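Local coordinates for lipoprotein (Colwellia psychrerythraea, PDB 3O0Y) that is of unknown function but, as a putative lipoprotein of a family grouped with the MA-clan metallopeptidases, may act as a peptidase, at residues S361-Y366 against V386-F391; T368-K373 against A440-H445. All blocks are in the same frame, centred on the assembly; numbering follows the deposited sequence.

Contact 1 of 2, residues S361-Y366 against V386-F391; sequences SDINGY and VEVKSF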
loop_
_atom_site.group_PDB
_atom_site.type_symbol
_atom_site.label_atom_id
_atom_site.label_comp_id
_atom_site.label_asym_id
_atom_site.label_seq_id
_atom_site.Cartn_x
_atom_site.Cartn_y
_atom_site.Cartn_z
ATOM N N SER A 361 -16.168 -17.777 5.581
ATOM C CA SER A 361 -16.510 -18.129 6.966
ATOM C C SER A 361 -15.273 -18.416 7.761
ATOM O O SER A 361 -15.160 -18.042 8.946
ATOM C CB SER A 361 -17.453 -19.343 7.048
ATOM O OG SER A 361 -18.636 -18.932 6.340
ATOM N N ASP A 362 -14.352 -19.121 7.141
ATOM C CA ASP A 362 -13.065 -19.386 7.816
ATOM C C ASP A 362 -12.318 -18.110 8.177
ATOM O O ASP A 362 -11.837 -17.938 9.351
ATOM C CB ASP A 362 -12.133 -20.278 6.970
ATOM C CG ASP A 362 -12.593 -21.765 6.906
ATOM O OD1 ASP A 362 -13.496 -22.227 7.709
ATOM O OD2 ASP A 362 -11.999 -22.497 6.052
ATOM N N ILE A 363 -12.205 -17.195 7.216
ATOM C CA ILE A 363 -11.606 -15.865 7.480
ATOM C C ILE A 363 -12.250 -15.144 8.637
ATOM O O ILE A 363 -11.564 -14.639 9.548
ATOM C CB ILE A 363 -11.757 -14.883 6.311
ATOM C CG1 ILE A 363 -10.775 -15.220 5.296
ATOM C CG2 ILE A 363 -11.430 -13.394 6.842
ATOM C CD1 ILE A 363 -11.034 -14.328 4.001
ATOM N N ASN A 364 -13.568 -15.074 8.619
ATOM C CA ASN A 364 -14.270 -14.390 9.656
ATOM C C ASN A 364 -14.021 -15.052 11.030
ATOM O O ASN A 364 -13.840 -14.366 12.021
ATOM C CB ASN A 364 -15.773 -14.171 9.303
ATOM C CG ASN A 364 -15.949 -13.031 8.234
ATOM O OD1 ASN A 364 -15.641 -11.944 8.566
ATOM N ND2 ASN A 364 -16.124 -13.349 6.885
ATOM N N GLY A 365 -13.981 -16.372 11.087
ATOM C CA GLY A 365 -13.657 -17.076 12.281
ATOM C C GLY A 365 -12.233 -16.797 12.771
ATOM O O GLY A 365 -11.997 -16.677 14.001
ATOM N N TYR A 366 -11.297 -16.706 11.838
ATOM C CA TYR A 366 -9.931 -16.411 12.233
ATOM C C TYR A 366 -9.839 -15.043 12.903
ATOM O O TYR A 366 -9.062 -14.872 13.876
ATOM C CB TYR A 366 -8.933 -16.492 11.080
ATOM C CG TYR A 366 -8.793 -17.825 10.380
ATOM C CD1 TYR A 366 -8.966 -19.025 11.061
ATOM C CD2 TYR A 366 -8.512 -17.873 9.020
ATOM C CE1 TYR A 366 -8.868 -20.234 10.385
ATOM C CE2 TYR A 366 -8.379 -19.080 8.332
ATOM C CZ TYR A 366 -8.571 -20.270 9.030
ATOM O OH TYR A 366 -8.443 -21.522 8.415
ATOM N N VAL A 386 -13.135 -3.949 11.552
ATOM C CA VAL A 386 -12.839 -4.340 10.202
ATOM C C VAL A 386 -13.960 -5.172 9.573
ATOM O O VAL A 386 -14.712 -5.854 10.278
ATOM C CB VAL A 386 -11.521 -5.192 10.187
ATOM C CG1 VAL A 386 -11.724 -6.575 10.856
ATOM C CG2 VAL A 386 -10.987 -5.384 8.779
ATOM N N GLU A 387 -14.077 -5.072 8.272
ATOM C CA GLU A 387 -15.019 -5.874 7.514
ATOM C C GLU A 387 -14.277 -6.613 6.402
ATOM O O GLU A 387 -13.278 -6.134 5.906
ATOM C CB GLU A 387 -16.118 -5.013 6.901
ATOM C CG GLU A 387 -16.962 -4.366 8.006
ATOM C CD GLU A 387 -18.238 -3.663 7.514
ATOM O OE1 GLU A 387 -18.593 -3.773 6.281
ATOM O OE2 GLU A 387 -18.813 -2.959 8.396
ATOM N N VAL A 388 -14.794 -7.777 6.031
ATOM C CA VAL A 388 -14.185 -8.586 4.961
ATOM C C VAL A 388 -15.047 -8.510 3.692
ATOM O O VAL A 388 -16.297 -8.748 3.792
ATOM C CB VAL A 388 -14.060 -10.037 5.403
ATOM C CG1 VAL A 388 -13.489 -10.932 4.247
ATOM C CG2 VAL A 388 -13.169 -10.157 6.678
ATOM N N LYS A 389 -14.447 -8.249 2.516
ATOM C CA LYS A 389 -15.109 -8.220 1.216
ATOM C C LYS A 389 -14.268 -8.956 0.173
ATOM O O LYS A 389 -13.065 -8.954 0.259
ATOM C CB LYS A 389 -15.292 -6.807 0.691
ATOM C CG LYS A 389 -16.306 -5.973 1.488
ATOM C CD LYS A 389 -16.549 -4.544 0.853
ATOM C CE LYS A 389 -17.425 -4.553 -0.408
ATOM N NZ LYS A 389 -17.878 -3.143 -0.979
ATOM N N SER A 390 -14.943 -9.574 -0.803
ATOM C CA SER A 390 -14.235 -10.182 -1.915
ATOM C C SER A 390 -14.021 -9.100 -2.953
ATOM O O SER A 390 -14.890 -8.232 -3.133
ATOM C CB SER A 390 -14.986 -11.408 -2.471
ATOM O OG SER A 390 -16.309 -11.064 -2.818
ATOM N N PHE A 391 -12.928 -9.144 -3.699
ATOM C CA PHE A 391 -12.799 -8.280 -4.838
ATOM C C PHE A 391 -13.917 -8.601 -5.830
ATOM O O PHE A 391 -14.268 -9.751 -6.037
ATOM C CB PHE A 391 -11.468 -8.450 -5.550
ATOM C CG PHE A 391 -10.308 -7.873 -4.839
ATOM C CD1 PHE A 391 -10.088 -6.512 -4.838
ATOM C CD2 PHE A 391 -9.384 -8.656 -4.218
ATOM C CE1 PHE A 391 -8.963 -5.969 -4.253
ATOM C CE2 PHE A 391 -8.274 -8.103 -3.580
ATOM C CZ PHE A 391 -8.060 -6.771 -3.594
HETATM O O HOH W 1 -16.873 -8.938 7.541
HETATM O O HOH W 2 -17.396 -11.789 4.712
#

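Contact 2 of 2, residues T368-K373 against A440-H445; sequences TEVTAK and ANPGHH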
loop_
_atom_site.group_PDB
_atom_site.type_symbol
_atom_site.label_atom_id
_atom_site.label_comp_id
_atom_site.label_asym_id
_atom_site.label_seq_id
_atom_site.Cartn_x
_atom_site.Cartn_y
_atom_site.Cartn_z
ATOM N N THR A 368 -12.215 -13.304 14.449
ATOM C CA THR A 368 -12.877 -13.312 15.729
ATOM C C THR A 368 -11.993 -13.938 16.809
ATOM O O THR A 368 -11.908 -13.412 17.958
ATOM C CB THR A 368 -14.251 -14.062 15.617
ATOM O OG1 THR A 368 -15.031 -13.364 14.646
ATOM C CG2 THR A 368 -14.961 -14.152 16.967
ATOM N N GLU A 369 -11.433 -15.103 16.488
ATOM C CA GLU A 369 -10.616 -15.822 17.436
ATOM C C GLU A 369 -9.372 -15.014 17.834
ATOM O O GLU A 369 -9.065 -14.905 18.993
ATOM C CB GLU A 369 -10.235 -17.180 16.870
ATOM C CG GLU A 369 -9.255 -17.971 17.725
ATOM C CD GLU A 369 -8.757 -19.241 16.937
ATOM O OE1 GLU A 369 -8.374 -19.166 15.697
ATOM O OE2 GLU A 369 -8.847 -20.319 17.555
ATOM N N VAL A 370 -8.605 -14.521 16.871
ATOM C CA VAL A 370 -7.345 -13.851 17.206
ATOM C C VAL A 370 -7.611 -12.560 17.975
ATOM O O VAL A 370 -6.858 -12.198 18.831
ATOM C CB VAL A 370 -6.447 -13.611 15.978
ATOM C CG1 VAL A 370 -7.036 -12.512 14.964
ATOM C CG2 VAL A 370 -5.005 -13.282 16.462
ATOM N N THR A 371 -8.688 -11.849 17.639
ATOM C CA THR A 371 -8.938 -10.554 18.253
ATOM C C THR A 371 -9.245 -10.731 19.709
ATOM O O THR A 371 -8.768 -9.976 20.552
ATOM C CB THR A 371 -10.119 -9.857 17.539
ATOM O OG1 THR A 371 -9.793 -9.695 16.165
ATOM C CG2 THR A 371 -10.438 -8.463 18.169
ATOM N N ALA A 372 -9.915 -11.838 20.015
ATOM C CA ALA A 372 -10.195 -12.199 21.409
ATOM C C ALA A 372 -8.959 -12.659 22.147
ATOM O O ALA A 372 -8.690 -12.232 23.278
ATOM C CB ALA A 372 -11.256 -13.319 21.453
ATOM N N LYS A 373 -8.225 -13.565 21.551
ATOM C CA LYS A 373 -7.100 -14.180 22.197
ATOM C C LYS A 373 -5.921 -13.229 22.323
ATOM O O LYS A 373 -5.099 -13.408 23.214
ATOM C CB LYS A 373 -6.667 -15.428 21.422
ATOM C CG LYS A 373 -7.661 -16.578 21.571
ATOM C CD LYS A 373 -7.331 -17.394 22.845
ATOM C CE LYS A 373 -8.590 -17.870 23.587
ATOM N NZ LYS A 373 -8.356 -17.969 25.092
ATOM N N ALA A 440 -5.801 -7.927 8.580
ATOM C CA ALA A 440 -6.756 -7.489 9.589
ATOM C C ALA A 440 -6.097 -7.326 10.935
ATOM O O ALA A 440 -5.409 -6.304 11.112
ATOM C CB ALA A 440 -8.012 -8.347 9.570
ATOM N N ASN A 441 -6.361 -8.179 11.921
ATOM C CA ASN A 441 -5.820 -8.110 13.226
ATOM C C ASN A 441 -4.855 -9.284 13.520
ATOM O O ASN A 441 -5.177 -10.426 13.193
ATOM C CB ASN A 441 -6.940 -8.209 14.235
ATOM C CG ASN A 441 -7.944 -7.028 14.083
ATOM O OD1 ASN A 441 -7.561 -5.930 13.576
ATOM N ND2 ASN A 441 -9.145 -7.224 14.558
ATOM N N PRO A 442 -3.719 -8.990 14.124
ATOM C CA PRO A 442 -3.165 -7.755 14.686
ATOM C C PRO A 442 -2.349 -6.930 13.680
ATOM O O PRO A 442 -1.698 -5.960 14.118
ATOM C CB PRO A 442 -2.189 -8.292 15.757
ATOM C CG PRO A 442 -2.012 -9.667 15.446
ATOM C CD PRO A 442 -2.862 -10.163 14.406
ATOM N N GLY A 443 -2.550 -7.171 12.392
ATOM C CA GLY A 443 -1.815 -6.453 11.343
ATOM C C GLY A 443 -2.345 -5.082 10.891
ATOM O O GLY A 443 -2.576 -4.204 11.708
ATOM N N HIS A 444 -2.607 -4.931 9.611
ATOM C CA HIS A 444 -2.900 -3.617 9.080
ATOM C C HIS A 444 -4.077 -2.928 9.727
ATOM O O HIS A 444 -3.953 -1.747 10.054
ATOM C CB HIS A 444 -3.158 -3.657 7.595
ATOM C CG HIS A 444 -1.944 -3.832 6.726
ATOM N ND1 HIS A 444 -0.722 -3.225 6.994
ATOM C CD2 HIS A 444 -1.786 -4.523 5.574
ATOM C CE1 HIS A 444 0.116 -3.519 6.002
ATOM N NE2 HIS A 444 -0.498 -4.304 5.135
ATOM N N HIS A 445 -5.211 -3.589 9.896
ATOM C CA HIS A 445 -6.389 -2.918 10.450
ATOM C C HIS A 445 -6.119 -2.430 11.880
ATOM O O HIS A 445 -6.360 -1.261 12.241
ATOM C CB HIS A 445 -7.634 -3.811 10.416
ATOM C CG HIS A 445 -8.805 -3.144 11.084
ATOM N ND1 HIS A 445 -9.439 -2.070 10.492
ATOM C CD2 HIS A 445 -9.320 -3.253 12.342
ATOM C CE1 HIS A 445 -10.363 -1.599 11.335
ATOM N NE2 HIS A 445 -10.301 -2.281 12.480
#

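Contact 1 of 2, residues S361-Y366 against V386-F391
Ile363 and Asn364, on neighbouring positions of helix 353-373, meet Val388 on strand 387-390, making a small helix-against-strand contact at the border of the three-stranded sheet, part apolar and part water-mediated. The strand is outermost in the sheet, and Val388 sends its side chain toward the helix. The helix answers with a buried isoleucine whose CG2 methyl does most of the touching: Ile363 CG2 lies 3.7 Å from Val388 CG2 and 4.1 Å from Val388 CG1. With CG2 anti to the backbone N of Ile363, this short branch points at the strand, while CD1 at the end of the longer branch reaches Val388 CG1 at 4.2 Å. Asn364 and Val388 extend toward each other from their own backbones, and Asn364 OD1 ends 3.6 Å from Val388 CG2. A polar side chain suits this more exposed flank, because the N and O of Val388 face outward from the sheet and need partners. Two waters supply them. One accepts from Val388 N at 2.8 Å and donates weakly to Asn364 OD1; the other accepts from Asn364 ND2 at 3.0 Å and donates weakly to Val388 O. Each end of the amide is thus joined to the strand backbone through one water, each bridge having one weak leg, and ND2 also makes a weak bond to Leu360 O. Without the two methyls, an alanine here would probably open a gap beside Ile363 CG2 and CD1 and take away the apolar surface that meets Asn364 OD1. On its inner side the strand pairs in parallel with strand 416-419, whose Tyr417 touches both Ile363 and Val388, while Leu432 and Thr436 of helix 432-439 pack against Ile363.

Contact 2 of 2, residues T368-K373 against A440-H445
The cis-proline turn joining helix 432-439 to helix 444-452 lies against the last turns of helix 353-373, with Val370 and Thr371 meeting Asn441 and Pro442. Val370 is buried and points at the turn. Its CG1 sits between the backbone N and the carbonyl carbon (chi1 69°), which carries that methyl to 3.3 Å from Asn441 O, a close approach of a methyl to a backbone carbonyl. The other branch, CG2, rests on the proline ring at 4.3 Å from Pro442 CD. A branched valine therefore suits the spot, because its two methyls cover successive residues of the turn. The peptide bond before Pro442 is cis, a geometry that proline tolerates far better than other residues, and it probably helps the chain change direction in the short link between the helices. Gly443 follows as the N-cap of helix 444-452, and a weak bond of 3.0 Å from His445 N to Ala440 O spans the turn. This turn lies in a stretch where His438 and Glu439 are followed by His444, all close together, with Glu471 touching His444; in an MA-clan relative such a grouping is consistent with a zinc-peptidase-like site, although no metal site is established here. At the more open flank, Thr371 crosses Asn441, and its OG1 lies 3.8 Å from Asn441 CB. Threonine suits this helical position in that its hydroxyl is satisfied by Ile367 O one turn back, while the Thr371 side chain also touches Trp446 of helix 444-452, as does Asn441. Pro442 O, in turn, accepts a bond from Trp473 NE1 of helix 467-483, and Tyr437 packs against both Val370 and Pro442.

Both contacts draw on helix 353-373, contact 1 about midway along it and contact 2 at its C-terminal end, and their centres lie about 11 Å apart on the same side of the chain's centre. Along the chain the segments alternate: 361-366, 368-373, 386-391, then 440-445, so the chain spans closed by the two contacts interlock. They also touch directly, Val386 CG2 packing 4.3 Å from Ala440 CB. The helix thus links the edge of the three-stranded sheet to the turn leading into helix 444-452. In this way one helix packs against both the edge strand and the turn of the histidine-rich segment, which may form a peptidase-like site within the same family region.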